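Local atomic coordinates of occlusion-derived virus envelope protein E66 (Autographa californica nucleopolyhedrovirus, PDB entry 3VSN), a protein that acts as a chondroitin lyase of the viral envelope, is essential for oral infectivity, and may digest the chondroitin sulfate barrier of the host midgut's peritrophic matrix. Residues N224-P229 and E272-V277; S192-V197 and I256-T261; R281-V286 and N311-P316. All blocks are in the same frame, centred on the assembly; numbering follows the deposited sequence. Where two conformers were deposited one is given.

Contact 1: residues N224-P229 and E272-V277; sequences NTIAFP and EVINTV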
ATOM      1  N   ASN A 224       6.246 -17.572  15.991  1.00 26.00           N
ATOM      2  CA  ASN A 224       6.588 -18.015  14.648  1.00 26.38           C
ATOM      3  C   ASN A 224       5.844 -17.192  13.597  1.00 25.42           C
ATOM      4  O   ASN A 224       6.442 -16.726  12.623  1.00 25.21           O
ATOM      5  CB  ASN A 224       6.272 -19.502  14.474  1.00 27.67           C
ATOM      6  CG  ASN A 224       7.187 -20.175  13.472  1.00 29.58           C
ATOM      7  OD1 ASN A 224       6.782 -20.481  12.350  1.00 30.94           O
ATOM      8  ND2 ASN A 224       8.434 -20.403  13.869  1.00 30.65           N
ATOM      9  N   THR A 225       4.543 -17.005  13.815  1.00 23.84           N
ATOM     10  CA  THR A 225       3.688 -16.248  12.903  1.00 22.73           C
ATOM     11  C   THR A 225       4.165 -14.798  12.722  1.00 22.09           C
ATOM     12  O   THR A 225       4.128 -14.265  11.609  1.00 21.84           O
ATOM     13  CB  THR A 225       2.210 -16.305  13.359  1.00 22.67           C
ATOM     14  OG1 THR A 225       1.758 -17.667  13.329  1.00 22.10           O
ATOM     15  CG2 THR A 225       1.300 -15.465  12.451  1.00 22.10           C
ATOM     16  N   ILE A 226       4.633 -14.177  13.806  1.00 21.32           N
ATOM     17  CA  ILE A 226       5.031 -12.759  13.781  1.00 20.61           C
ATOM     18  C   ILE A 226       6.511 -12.508  13.463  1.00 20.13           C
ATOM     19  O   ILE A 226       6.956 -11.353  13.454  1.00 19.73           O
ATOM     20  CB  ILE A 226       4.675 -12.019  15.100  1.00 20.78           C
ATOM     21  CG1 ILE A 226       5.453 -12.607  16.287  1.00 20.77           C
ATOM     22  CG2 ILE A 226       3.167 -12.028  15.335  1.00 21.06           C
ATOM     23  CD1 ILE A 226       5.399 -11.777  17.553  1.00 20.55           C
ATOM     24  N   ALA A 227       7.275 -13.570  13.218  1.00 19.54           N
ATOM     25  CA  ALA A 227       8.711 -13.423  12.968  1.00 19.53           C
ATOM     26  C   ALA A 227       8.975 -12.596  11.706  1.00 19.28           C
ATOM     27  O   ALA A 227       9.866 -11.748  11.688  1.00 19.36           O
ATOM     28  CB  ALA A 227       9.388 -14.781  12.878  1.00 19.20           C
ATOM     29  N   PHE A 228       8.160 -12.831  10.679  1.00 19.24           N
ATOM     30  CA  PHE A 228       8.306 -12.205   9.357  1.00 19.30           C
ATOM     31  C   PHE A 228       9.735 -12.272   8.810  1.00 19.37           C
ATOM     32  O   PHE A 228      10.334 -11.238   8.502  1.00 19.53           O
ATOM     33  CB  PHE A 228       7.747 -10.773   9.353  1.00 19.05           C
ATOM     34  CG  PHE A 228       6.250 -10.716   9.478  1.00 19.05           C
ATOM     35  CD1 PHE A 228       5.437 -11.086   8.411  1.00 18.70           C
ATOM     36  CD2 PHE A 228       5.650 -10.313  10.667  1.00 18.88           C
ATOM     37  CE1 PHE A 228       4.055 -11.049   8.525  1.00 19.07           C
ATOM     38  CE2 PHE A 228       4.270 -10.274  10.785  1.00 18.97           C
ATOM     39  CZ  PHE A 228       3.470 -10.640   9.713  1.00 18.96           C
ATOM     40  N   PRO A 229      10.285 -13.497   8.683  1.00 19.54           N
ATOM     41  CA  PRO A 229      11.599 -13.613   8.054  1.00 19.51           C
ATOM     42  C   PRO A 229      11.472 -13.263   6.575  1.00 19.39           C
ATOM     43  O   PRO A 229      10.380 -13.374   6.014  1.00 19.26           O
ATOM     44  CB  PRO A 229      11.926 -15.101   8.211  1.00 19.71           C
ATOM     45  CG  PRO A 229      10.591 -15.775   8.234  1.00 19.83           C
ATOM     46  CD  PRO A 229       9.689 -14.819   8.967  1.00 19.50           C
ATOM     47  N   GLU A 272      13.600  -8.936  19.644  1.00 29.56           N
ATOM     48  CA  GLU A 272      14.078  -9.972  18.728  0.50 29.25           C
ATOM     49  C   GLU A 272      12.966 -10.770  18.045  1.00 28.64           C
ATOM     50  O   GLU A 272      13.211 -11.442  17.042  1.00 29.29           O
ATOM     51  CB  GLU A 272      15.065 -10.912  19.433  0.50 29.98           C
ATOM     52  CG  GLU A 272      16.531 -10.599  19.160  0.50 30.55           C
ATOM     53  CD  GLU A 272      16.974  -9.268  19.736  0.50 30.91           C
ATOM     54  OE1 GLU A 272      17.693  -8.525  19.030  0.50 31.64           O
ATOM     55  OE2 GLU A 272      16.608  -8.962  20.895  0.50 31.30           O
ATOM     56  N   VAL A 273      11.743 -10.687  18.572  1.00 27.02           N
ATOM     57  CA  VAL A 273      10.636 -11.522  18.064  1.00 25.35           C
ATOM     58  C   VAL A 273      10.047 -11.143  16.693  1.00 24.06           C
ATOM     59  O   VAL A 273       9.472 -11.988  16.011  1.00 24.10           O
ATOM     60  CB  VAL A 273       9.498 -11.703  19.105  1.00 25.69           C
ATOM     61  CG1 VAL A 273      10.026 -12.394  20.359  1.00 25.75           C
ATOM     62  CG2 VAL A 273       8.836 -10.375  19.452  1.00 25.62           C
ATOM     63  N   ILE A 274      10.187  -9.882  16.296  1.00 22.60           N
ATOM     64  CA  ILE A 274       9.652  -9.424  15.009  1.00 21.35           C
ATOM     65  C   ILE A 274      10.750  -8.810  14.139  1.00 20.34           C
ATOM     66  O   ILE A 274      11.589  -8.066  14.632  1.00 20.21           O
ATOM     67  CB  ILE A 274       8.503  -8.409  15.203  1.00 21.07           C
ATOM     68  CG1 ILE A 274       7.337  -9.054  15.962  1.00 20.88           C
ATOM     69  CG2 ILE A 274       8.018  -7.882  13.859  1.00 20.81           C
ATOM     70  CD1 ILE A 274       6.246  -8.094  16.381  1.00 20.64           C
ATOM     71  N   ASN A 275      10.739  -9.131  12.846  1.00 19.70           N
ATOM     72  CA  ASN A 275      11.646  -8.506  11.883  1.00 19.40           C
ATOM     73  C   ASN A 275      11.243  -7.043  11.636  1.00 19.13           C
ATOM     74  O   ASN A 275      10.689  -6.701  10.589  1.00 18.48           O
ATOM     75  CB  ASN A 275      11.671  -9.319  10.579  1.00 19.10           C
ATOM     76  CG  ASN A 275      12.675  -8.795   9.562  1.00 18.85           C
ATOM     77  OD1 ASN A 275      13.482  -7.917   9.852  1.00 18.88           O
ATOM     78  ND2 ASN A 275      12.617  -9.341   8.353  1.00 18.98           N
ATOM     79  N   THR A 276      11.541  -6.194  12.619  1.00 19.39           N
ATOM     80  CA  THR A 276      11.133  -4.786  12.617  1.00 19.86           C
ATOM     81  C   THR A 276      11.723  -3.995  11.449  1.00 19.72           C
ATOM     82  O   THR A 276      11.026  -3.177  10.844  1.00 19.79           O
ATOM     83  CB  THR A 276      11.458  -4.104  13.970  1.00 20.25           C
ATOM     84  OG1 THR A 276      10.685  -4.726  15.003  1.00 20.91           O
ATOM     85  CG2 THR A 276      11.119  -2.610  13.948  1.00 20.68           C
ATOM     86  N   VAL A 277      12.994  -4.243  11.132  1.00 19.54           N
ATOM     87  CA  VAL A 277      13.647  -3.566  10.009  1.00 19.48           C
ATOM     88  C   VAL A 277      12.940  -3.912   8.692  1.00 18.72           C
ATOM     89  O   VAL A 277      12.591  -3.016   7.918  1.00 18.72           O
ATOM     90  CB  VAL A 277      15.158  -3.887   9.937  1.00 20.17           C
ATOM     91  CG1 VAL A 277      15.773  -3.318   8.663  1.00 20.44           C
ATOM     92  CG2 VAL A 277      15.878  -3.332  11.160  1.00 20.77           C
TER

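Contact 2: residues S192-V197 and I256-T261; sequences SMRMGV and INSYFT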
ATOM      1  N   SER A 192      -4.819 -15.216  15.137  1.00 19.65           N
ATOM      2  CA  SER A 192      -3.966 -15.540  16.283  1.00 19.25           C
ATOM      3  C   SER A 192      -3.174 -14.329  16.778  1.00 19.07           C
ATOM      4  O   SER A 192      -2.946 -14.184  17.978  1.00 18.65           O
ATOM      5  CB  SER A 192      -3.039 -16.725  15.973  1.00 19.43           C
ATOM      6  OG  SER A 192      -1.909 -16.338  15.207  1.00 19.21           O
ATOM      7  N   MET A 193      -2.774 -13.454  15.858  1.00 18.73           N
ATOM      8  CA  MET A 193      -2.057 -12.234  16.237  1.00 18.85           C
ATOM      9  C   MET A 193      -2.913 -11.309  17.106  1.00 18.18           C
ATOM     10  O   MET A 193      -2.409 -10.700  18.049  1.00 18.00           O
ATOM     11  CB  MET A 193      -1.521 -11.503  15.001  1.00 19.51           C
ATOM     12  CG  MET A 193      -0.401 -12.260  14.301  1.00 20.25           C
ATOM     13  SD  MET A 193       0.435 -11.302  13.023  1.00 21.56           S
ATOM     14  CE  MET A 193      -0.632 -11.598  11.621  1.00 21.01           C
ATOM     15  N   ARG A 194      -4.204 -11.224  16.789  1.00 17.90           N
ATOM     16  CA  ARG A 194      -5.167 -10.470  17.592  1.00 18.01           C
ATOM     17  C   ARG A 194      -5.347 -11.107  18.969  1.00 17.90           C
ATOM     18  O   ARG A 194      -5.234 -10.428  19.989  1.00 17.73           O
ATOM     19  CB  ARG A 194      -6.526 -10.384  16.883  1.00 17.94           C
ATOM     20  CG  ARG A 194      -6.518  -9.653  15.545  1.00 18.37           C
ATOM     21  CD  ARG A 194      -6.310  -8.148  15.690  1.00 18.29           C
ATOM     22  NE  ARG A 194      -7.460  -7.466  16.289  1.00 18.45           N
ATOM     23  CZ  ARG A 194      -8.556  -7.105  15.625  1.00 18.50           C
ATOM     24  NH1 ARG A 194      -8.672  -7.363  14.328  1.00 18.81           N
ATOM     25  NH2 ARG A 194      -9.543  -6.487  16.258  1.00 18.47           N
ATOM     26  N   MET A 195      -5.601 -12.415  18.979  1.00 17.96           N
ATOM     27  CA  MET A 195      -5.902 -13.180  20.199  1.00 17.80           C
ATOM     28  C   MET A 195      -4.792 -13.173  21.247  1.00 17.78           C
ATOM     29  O   MET A 195      -5.065 -13.120  22.446  1.00 17.26           O
ATOM     30  CB  MET A 195      -6.227 -14.628  19.839  1.00 18.12           C
ATOM     31  CG  MET A 195      -7.502 -14.805  19.036  1.00 18.48           C
ATOM     32  SD  MET A 195      -7.491 -16.346  18.101  1.00 19.07           S
ATOM     33  CE  MET A 195      -7.689 -17.571  19.395  1.00 19.17           C
ATOM     34  N   GLY A 196      -3.544 -13.242  20.795  1.00 17.72           N
ATOM     35  CA  GLY A 196      -2.407 -13.343  21.708  1.00 17.70           C
ATOM     36  C   GLY A 196      -2.233 -12.164  22.647  1.00 17.57           C
ATOM     37  O   GLY A 196      -1.709 -12.324  23.749  1.00 17.39           O
ATOM     38  N   VAL A 197      -2.668 -10.981  22.213  1.00 17.28           N
ATOM     39  CA  VAL A 197      -2.500  -9.759  23.005  1.00 17.28           C
ATOM     40  C   VAL A 197      -3.361  -9.755  24.286  1.00 17.22           C
ATOM     41  O   VAL A 197      -2.811  -9.621  25.384  1.00 17.13           O
ATOM     42  CB  VAL A 197      -2.714  -8.476  22.159  1.00 17.22           C
ATOM     43  CG1 VAL A 197      -2.605  -7.232  23.028  1.00 17.23           C
ATOM     44  CG2 VAL A 197      -1.709  -8.411  21.014  1.00 17.42           C
ATOM     45  N   ILE A 256      -1.541  -4.666   7.269  1.00 18.01           N
ATOM     46  CA  ILE A 256      -2.358  -3.536   7.727  1.00 18.37           C
ATOM     47  C   ILE A 256      -3.311  -3.931   8.861  1.00 18.74           C
ATOM     48  O   ILE A 256      -3.439  -3.202   9.851  1.00 18.37           O
ATOM     49  CB  ILE A 256      -3.130  -2.867   6.563  1.00 18.61           C
ATOM     50  CG1 ILE A 256      -2.160  -2.119   5.635  1.00 18.65           C
ATOM     51  CG2 ILE A 256      -4.194  -1.905   7.085  1.00 18.84           C
ATOM     52  CD1 ILE A 256      -2.759  -1.715   4.299  1.00 18.83           C
ATOM     53  N   ASN A 257      -3.952  -5.092   8.721  1.00 19.22           N
ATOM     54  CA  ASN A 257      -4.966  -5.544   9.679  1.00 19.97           C
ATOM     55  C   ASN A 257      -4.445  -5.881  11.071  1.00 19.38           C
ATOM     56  O   ASN A 257      -5.157  -5.701  12.060  1.00 19.43           O
ATOM     57  CB  ASN A 257      -5.724  -6.755   9.125  1.00 21.46           C
ATOM     58  CG  ASN A 257      -6.970  -6.362   8.371  1.00 23.39           C
ATOM     59  OD1 ASN A 257      -7.929  -5.846   8.951  1.00 24.60           O
ATOM     60  ND2 ASN A 257      -6.968  -6.603   7.064  1.00 24.51           N
ATOM     61  N   SER A 258      -3.209  -6.365  11.142  1.00 18.91           N
ATOM     62  CA  SER A 258      -2.670  -6.805  12.425  0.50 18.47           C
ATOM     63  C   SER A 258      -1.462  -5.997  12.894  1.00 18.15           C
ATOM     64  O   SER A 258      -0.912  -6.266  13.965  1.00 17.88           O
ATOM     65  CB  SER A 258      -2.373  -8.308  12.400  0.50 18.60           C
ATOM     66  OG  SER A 258      -3.581  -9.056  12.375  0.50 18.40           O
ATOM     67  N   TYR A 259      -1.084  -4.977  12.122  1.00 17.50           N
ATOM     68  CA  TYR A 259       0.084  -4.153  12.465  1.00 17.19           C
ATOM     69  C   TYR A 259       0.092  -3.623  13.902  1.00 16.70           C
ATOM     70  O   TYR A 259       1.141  -3.626  14.550  1.00 16.48           O
ATOM     71  CB  TYR A 259       0.275  -2.990  11.484  1.00 17.06           C
ATOM     72  CG  TYR A 259       1.628  -2.319  11.611  1.00 17.50           C
ATOM     73  CD1 TYR A 259       1.834  -1.279  12.523  1.00 17.63           C
ATOM     74  CD2 TYR A 259       2.704  -2.724  10.823  1.00 17.61           C
ATOM     75  CE1 TYR A 259       3.073  -0.669  12.647  1.00 18.09           C
ATOM     76  CE2 TYR A 259       3.947  -2.117  10.938  1.00 18.26           C
ATOM     77  CZ  TYR A 259       4.124  -1.092  11.849  1.00 18.22           C
ATOM     78  OH  TYR A 259       5.352  -0.487  11.967  1.00 19.14           O
ATOM     79  N   PHE A 260      -1.059  -3.165  14.394  1.00 16.18           N
ATOM     80  CA  PHE A 260      -1.123  -2.560  15.726  1.00 16.26           C
ATOM     81  C   PHE A 260      -0.696  -3.525  16.843  1.00 16.21           C
ATOM     82  O   PHE A 260      -0.243  -3.086  17.898  1.00 15.82           O
ATOM     83  CB  PHE A 260      -2.509  -1.960  16.010  1.00 16.25           C
ATOM     84  CG  PHE A 260      -3.515  -2.957  16.513  1.00 16.48           C
ATOM     85  CD1 PHE A 260      -4.177  -3.800  15.630  1.00 16.63           C
ATOM     86  CD2 PHE A 260      -3.803  -3.050  17.873  1.00 16.73           C
ATOM     87  CE1 PHE A 260      -5.105  -4.723  16.093  1.00 16.72           C
ATOM     88  CE2 PHE A 260      -4.728  -3.973  18.342  1.00 16.84           C
ATOM     89  CZ  PHE A 260      -5.379  -4.811  17.448  1.00 16.73           C
ATOM     90  N   THR A 261      -0.835  -4.830  16.605  1.00 16.23           N
ATOM     91  CA  THR A 261      -0.447  -5.836  17.601  1.00 16.26           C
ATOM     92  C   THR A 261       1.069  -5.932  17.792  1.00 16.59           C
ATOM     93  O   THR A 261       1.532  -6.372  18.846  1.00 16.34           O
ATOM     94  CB  THR A 261      -0.976  -7.251  17.268  1.00 16.15           C
ATOM     95  OG1 THR A 261      -0.274  -7.782  16.135  1.00 15.95           O
ATOM     96  CG2 THR A 261      -2.479  -7.240  16.995  1.00 15.79           C
TER
HETATM   97  O   HOH W   1      -6.585  -8.756  12.364  1.00 24.72           O

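Contact 3: residues R281-V286 and N311-P316; sequences RAIENV and NFITYP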
ATOM      1  N   ARG A 281      10.736  -1.117   6.530  1.00 15.43           N
ATOM      2  CA  ARG A 281      11.088  -0.937   5.122  1.00 15.42           C
ATOM      3  C   ARG A 281       9.925  -1.274   4.179  1.00 14.76           C
ATOM      4  O   ARG A 281       9.716  -0.585   3.184  1.00 14.24           O
ATOM      5  CB  ARG A 281      12.335  -1.754   4.764  1.00 15.80           C
ATOM      6  CG  ARG A 281      13.639  -1.207   5.352  1.00 16.63           C
ATOM      7  CD  ARG A 281      14.134   0.051   4.641  1.00 17.00           C
ATOM      8  NE  ARG A 281      14.261  -0.187   3.205  1.00 17.29           N
ATOM      9  CZ  ARG A 281      13.479   0.347   2.271  1.00 17.40           C
ATOM     10  NH1 ARG A 281      13.678   0.030   0.996  1.00 17.48           N
ATOM     11  NH2 ARG A 281      12.506   1.196   2.595  1.00 17.30           N
ATOM     12  N   ALA A 282       9.172  -2.325   4.504  1.00 14.32           N
ATOM     13  CA  ALA A 282       7.987  -2.702   3.726  1.00 14.28           C
ATOM     14  C   ALA A 282       6.939  -1.590   3.692  1.00 14.12           C
ATOM     15  O   ALA A 282       6.308  -1.354   2.659  1.00 14.03           O
ATOM     16  CB  ALA A 282       7.375  -3.984   4.268  1.00 14.25           C
ATOM     17  N   ILE A 283       6.759  -0.914   4.825  1.00 13.85           N
ATOM     18  CA  ILE A 283       5.803   0.187   4.918  1.00 13.79           C
ATOM     19  C   ILE A 283       6.345   1.432   4.205  1.00 13.72           C
ATOM     20  O   ILE A 283       5.609   2.093   3.469  1.00 13.47           O
ATOM     21  CB  ILE A 283       5.399   0.481   6.386  1.00 13.82           C
ATOM     22  CG1 ILE A 283       4.784  -0.769   7.056  1.00 13.81           C
ATOM     23  CG2 ILE A 283       4.458   1.680   6.476  1.00 13.71           C
ATOM     24  CD1 ILE A 283       3.556  -1.353   6.378  1.00 13.87           C
ATOM     25  N   GLU A 284       7.631   1.734   4.409  1.00 13.56           N
ATOM     26  CA  GLU A 284       8.287   2.831   3.684  1.00 13.69           C
ATOM     27  C   GLU A 284       8.155   2.649   2.175  1.00 13.46           C
ATOM     28  O   GLU A 284       7.947   3.615   1.437  1.00 13.25           O
ATOM     29  CB  GLU A 284       9.771   2.917   4.041  1.00 14.09           C
ATOM     30  CG  GLU A 284      10.054   3.372   5.460  1.00 14.55           C
ATOM     31  CD  GLU A 284      11.537   3.441   5.777  1.00 15.11           C
ATOM     32  OE1 GLU A 284      12.362   2.946   4.974  1.00 15.47           O
ATOM     33  OE2 GLU A 284      11.875   4.000   6.839  1.00 15.51           O
ATOM     34  N   ASN A 285       8.269   1.400   1.730  1.00 13.22           N
ATOM     35  CA  ASN A 285       8.251   1.082   0.302  1.00 13.35           C
ATOM     36  C   ASN A 285       6.937   1.382  -0.422  1.00 13.37           C
ATOM     37  O   ASN A 285       6.931   1.496  -1.648  1.00 13.18           O
ATOM     38  CB  ASN A 285       8.668  -0.375   0.061  1.00 13.24           C
ATOM     39  CG  ASN A 285      10.173  -0.566   0.084  1.00 13.34           C
ATOM     40  OD1 ASN A 285      10.933   0.402   0.072  1.00 13.67           O
ATOM     41  ND2 ASN A 285      10.614  -1.823   0.118  1.00 13.20           N
ATOM     42  N   VAL A 286       5.833   1.512   0.319  1.00 13.27           N
ATOM     43  CA  VAL A 286       4.517   1.716  -0.320  1.00 13.45           C
ATOM     44  C   VAL A 286       3.646   2.832   0.278  1.00 13.52           C
ATOM     45  O   VAL A 286       2.773   3.364  -0.405  1.00 13.50           O
ATOM     46  CB  VAL A 286       3.679   0.406  -0.397  1.00 13.47           C
ATOM     47  CG1 VAL A 286       4.446  -0.708  -1.103  1.00 13.53           C
ATOM     48  CG2 VAL A 286       3.211  -0.043   0.987  1.00 13.50           C
ATOM     49  N   ASN A 311       0.018   6.061  10.169  1.00 14.76           N
ATOM     50  CA  ASN A 311       0.356   6.051  11.594  1.00 14.89           C
ATOM     51  C   ASN A 311       1.274   4.898  12.001  1.00 14.85           C
ATOM     52  O   ASN A 311       1.622   4.765  13.178  1.00 15.12           O
ATOM     53  CB  ASN A 311      -0.927   6.016  12.442  1.00 15.01           C
ATOM     54  CG  ASN A 311      -1.870   7.158  12.120  1.00 15.23           C
ATOM     55  OD1 ASN A 311      -1.439   8.288  11.915  1.00 15.62           O
ATOM     56  ND2 ASN A 311      -3.167   6.866  12.073  1.00 15.22           N
ATOM     57  N   PHE A 312       1.666   4.068  11.037  1.00 14.73           N
ATOM     58  CA  PHE A 312       2.477   2.885  11.340  1.00 14.81           C
ATOM     59  C   PHE A 312       3.914   3.237  11.716  1.00 15.10           C
ATOM     60  O   PHE A 312       4.488   2.640  12.636  1.00 14.85           O
ATOM     61  CB  PHE A 312       2.490   1.901  10.164  1.00 14.69           C
ATOM     62  CG  PHE A 312       1.210   1.122   9.984  1.00 14.48           C
ATOM     63  CD1 PHE A 312       0.123   1.279  10.847  1.00 14.52           C
ATOM     64  CD2 PHE A 312       1.112   0.191   8.959  1.00 14.52           C
ATOM     65  CE1 PHE A 312      -1.040   0.539  10.665  1.00 14.27           C
ATOM     66  CE2 PHE A 312      -0.042  -0.553   8.775  1.00 14.56           C
ATOM     67  CZ  PHE A 312      -1.124  -0.375   9.626  1.00 14.43           C
ATOM     68  N   ILE A 313       4.487   4.189  10.982  1.00 15.12           N
ATOM     69  CA  ILE A 313       5.886   4.584  11.125  1.00 15.66           C
ATOM     70  C   ILE A 313       6.035   6.091  10.920  1.00 15.66           C
ATOM     71  O   ILE A 313       5.095   6.761  10.487  1.00 15.51           O
ATOM     72  CB  ILE A 313       6.801   3.847  10.115  1.00 15.46           C
ATOM     73  CG1 ILE A 313       6.407   4.188   8.670  1.00 15.50           C
ATOM     74  CG2 ILE A 313       6.770   2.341  10.346  1.00 15.53           C
ATOM     75  CD1 ILE A 313       7.438   3.777   7.642  1.00 15.40           C
ATOM     76  N   THR A 314       7.211   6.618  11.258  1.00 15.41           N
ATOM     77  CA  THR A 314       7.612   7.951  10.828  1.00 15.30           C
ATOM     78  C   THR A 314       8.317   7.779   9.488  1.00 14.92           C
ATOM     79  O   THR A 314       9.327   7.073   9.397  1.00 14.96           O
ATOM     80  CB  THR A 314       8.549   8.636  11.842  1.00 15.60           C
ATOM     81  OG1 THR A 314       7.854   8.825  13.079  1.00 16.02           O
ATOM     82  CG2 THR A 314       9.015  10.001  11.321  1.00 15.53           C
ATOM     83  N   TYR A 315       7.775   8.417   8.454  1.00 14.28           N
ATOM     84  CA  TYR A 315       8.256   8.237   7.086  1.00 14.01           C
ATOM     85  C   TYR A 315       9.386   9.210   6.751  1.00 13.87           C
ATOM     86  O   TYR A 315       9.249  10.410   6.996  1.00 14.11           O
ATOM     87  CB  TYR A 315       7.114   8.473   6.096  1.00 13.66           C
ATOM     88  CG  TYR A 315       6.030   7.418   6.074  1.00 13.54           C
ATOM     89  CD1 TYR A 315       4.979   7.441   6.997  1.00 13.36           C
ATOM     90  CD2 TYR A 315       6.032   6.418   5.102  1.00 13.33           C
ATOM     91  CE1 TYR A 315       3.974   6.485   6.962  1.00 13.12           C
ATOM     92  CE2 TYR A 315       5.034   5.456   5.061  1.00 13.14           C
ATOM     93  CZ  TYR A 315       4.009   5.493   5.989  1.00 13.19           C
ATOM     94  OH  TYR A 315       3.013   4.545   5.936  1.00 12.98           O
ATOM     95  N   PRO A 316      10.494   8.703   6.174  1.00 13.50           N
ATOM     96  CA  PRO A 316      11.551   9.594   5.700  1.00 13.32           C
ATOM     97  C   PRO A 316      11.204  10.198   4.338  1.00 13.26           C
ATOM     98  O   PRO A 316      10.389   9.639   3.602  1.00 13.14           O
ATOM     99  CB  PRO A 316      12.755   8.662   5.567  1.00 13.35           C
ATOM    100  CG  PRO A 316      12.162   7.331   5.250  1.00 13.39           C
ATOM    101  CD  PRO A 316      10.839   7.281   5.972  1.00 13.56           C
TER
HETATM  102  O   HOH W   2      10.673   4.725   9.255  1.00 17.25           O

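Contact 1: residues N224-P229 and E272-V277
Ala227 and Ile274 bring two lengths of irregular backbone together, their CA atoms 4.6 Å apart, just after helix 217-225 and just before helix 276-284. Asn275 grips the first segment twice: its backbone N donates to Ala227 O at 3.0 Å along a bent path of 146°, and its ND2 donates to Phe228 O, also at 3.0 Å. In this second bond the acceptor lies almost exactly in the plane of the Asn275 amide. With CG anti to the backbone N (chi1 -175°), the side chain carries ND2 to the outer end of the Phe228 carbonyl, close to its plane, while OD1 accepts from Gly278 N, as the N-cap of helix 276-284. Beside these bonds, Ala227 CA makes a CH...O contact with Val273 O at 3.4 Å. The apolar part is carried by Ile226, whose CD1 meets Ile274 CG1 at 3.7 Å and Val273 CG2 at 4.2 Å. Phe228, with positive phi, turns the chain out of its helix, and its ring packs on Leu255, Leu279 and the catalytic proton donor Tyr254. Because the Asn275 amide is engaged at both ends, its rotation is fixed and the start of helix 276-284 is tied to the turn at Phe228.

Contact 2: residues S192-V197 and I256-T261
Arg194 meets Phe260 at the ring edge: the two side chains cross at about a right angle, with the guanidinium and ring planes 72° apart. Arg194 NE lies 3.6 Å from Phe260 CZ, near the plane of the ring, and Arg194 CD sits 3.7 Å from Phe260 CE1, so this is an edge approach and not a stack over the ring face. Bends at chi2 and chi3, both near -70°, curl the arginine round to this position, where salt bridges to Glu146 through NE and to Glu51 through NH1 hold its buried charge. Water 1, at the guanidinium edge and in its plane, accepts from Arg194 NH1 at 3.2 Å. Segment 192-197 lies in helix 189-205 of the alpha/alpha toroid, and 256-261 runs from helix 253-258 into the turn after it; the two helices carry catalytic Asn191 and Tyr254 respectively, and Met193 packs close to Tyr254. Met193 is bent at its last torsion and lays CE 3.8 Å from Ser258 CB. Thr261 wedges in next to it, CG2 resting 3.6 Å from Met193 O while the same methyl covers a rim of one Phe260 face. Val197 CG2 closes on Thr261 CB at 4.0 Å. Thr261 OG1 donates to Ser258 O at 2.7 Å, in the carbonyl plane, and Thr261 N donates there too, so Ser258 O is held by two donors of one residue, while the OG1 bond sets the orientation of the threonine side chain.

Contact 3: residues R281-V286 and N311-P316
Ile283 is the centre of the first shell, sending its two branches to different partners in the loop 311-316. Its CG2 touches Ile313 CD1 at 3.8 Å and lies 3.3 Å from Tyr315 OH, while CD1 meets the edge of the Phe312 ring in its plane, 3.9 Å from CD2. Ile283 and Phe312 cross at about a right angle. Next along the helix, Glu284 is extended beyond CG and crosses Ile313 and Pro316 roughly perpendicularly: Glu284 CG is 3.4 Å from Ile313 CD1, and its OE2 lies 3.5 Å from Pro316 CD. Water 2 bridges this side of the contact, donating to both Glu284 OE2 and Thr314 O. The contact ties helix 276-284, the last helix before a long irregular segment, to the loop that runs into strand 318-322, an edge strand of a four-stranded antiparallel sheet, at the passage from the helical toroid to the beta-sheet part of the protein.

The second shell sets these groups in place. Ile313 places CG1 between its backbone N and carbonyl carbon (chi1 62°), which puts that carbon over the centre of the Tyr315 ring, 3.7 Å above its plane. Tyr315 OH is hydrogen-bonded to Ile309 O, and the Phe312 ring stacks on Tyr259. Glu284 is steadied from the helix itself: Arg281 NH2 forms a salt bridge to Glu284 OE1 at 3.0 Å, in which OE1 offers its anti lone pair and lies 20° out of the Arg281 guanidinium plane. The same arginine makes weak bonds to Asn285 OD1, whose amide nitrogen ND2 in turn reaches Ser241 O. Both Arg281 and Glu284 also pack on His320 of strand 318-322.

How the contacts relate
Contact 2 is the buried one; contacts 1 and 3 are only partly buried. Contacts 1 and 3 share helix 276-284, contact 1 at its N-terminal start and contact 3 farther along it. Contact 2 touches both: Met193 SD lies 3.7 Å from Ile226 CG2 of contact 1, and Tyr259 OH lies 3.6 Å from Ile313 CG2 of contact 3. Contact 1 joins two irregular backbone lengths that bond directly, whereas in contacts 2 and 3 a helix is met by side chains, with a water at hand and arginines salt-bridged beyond the segments in contact 2 and within the helix in contact 3. Contacts 1 and 2 border catalytic Tyr254; contact 3 stands farther off.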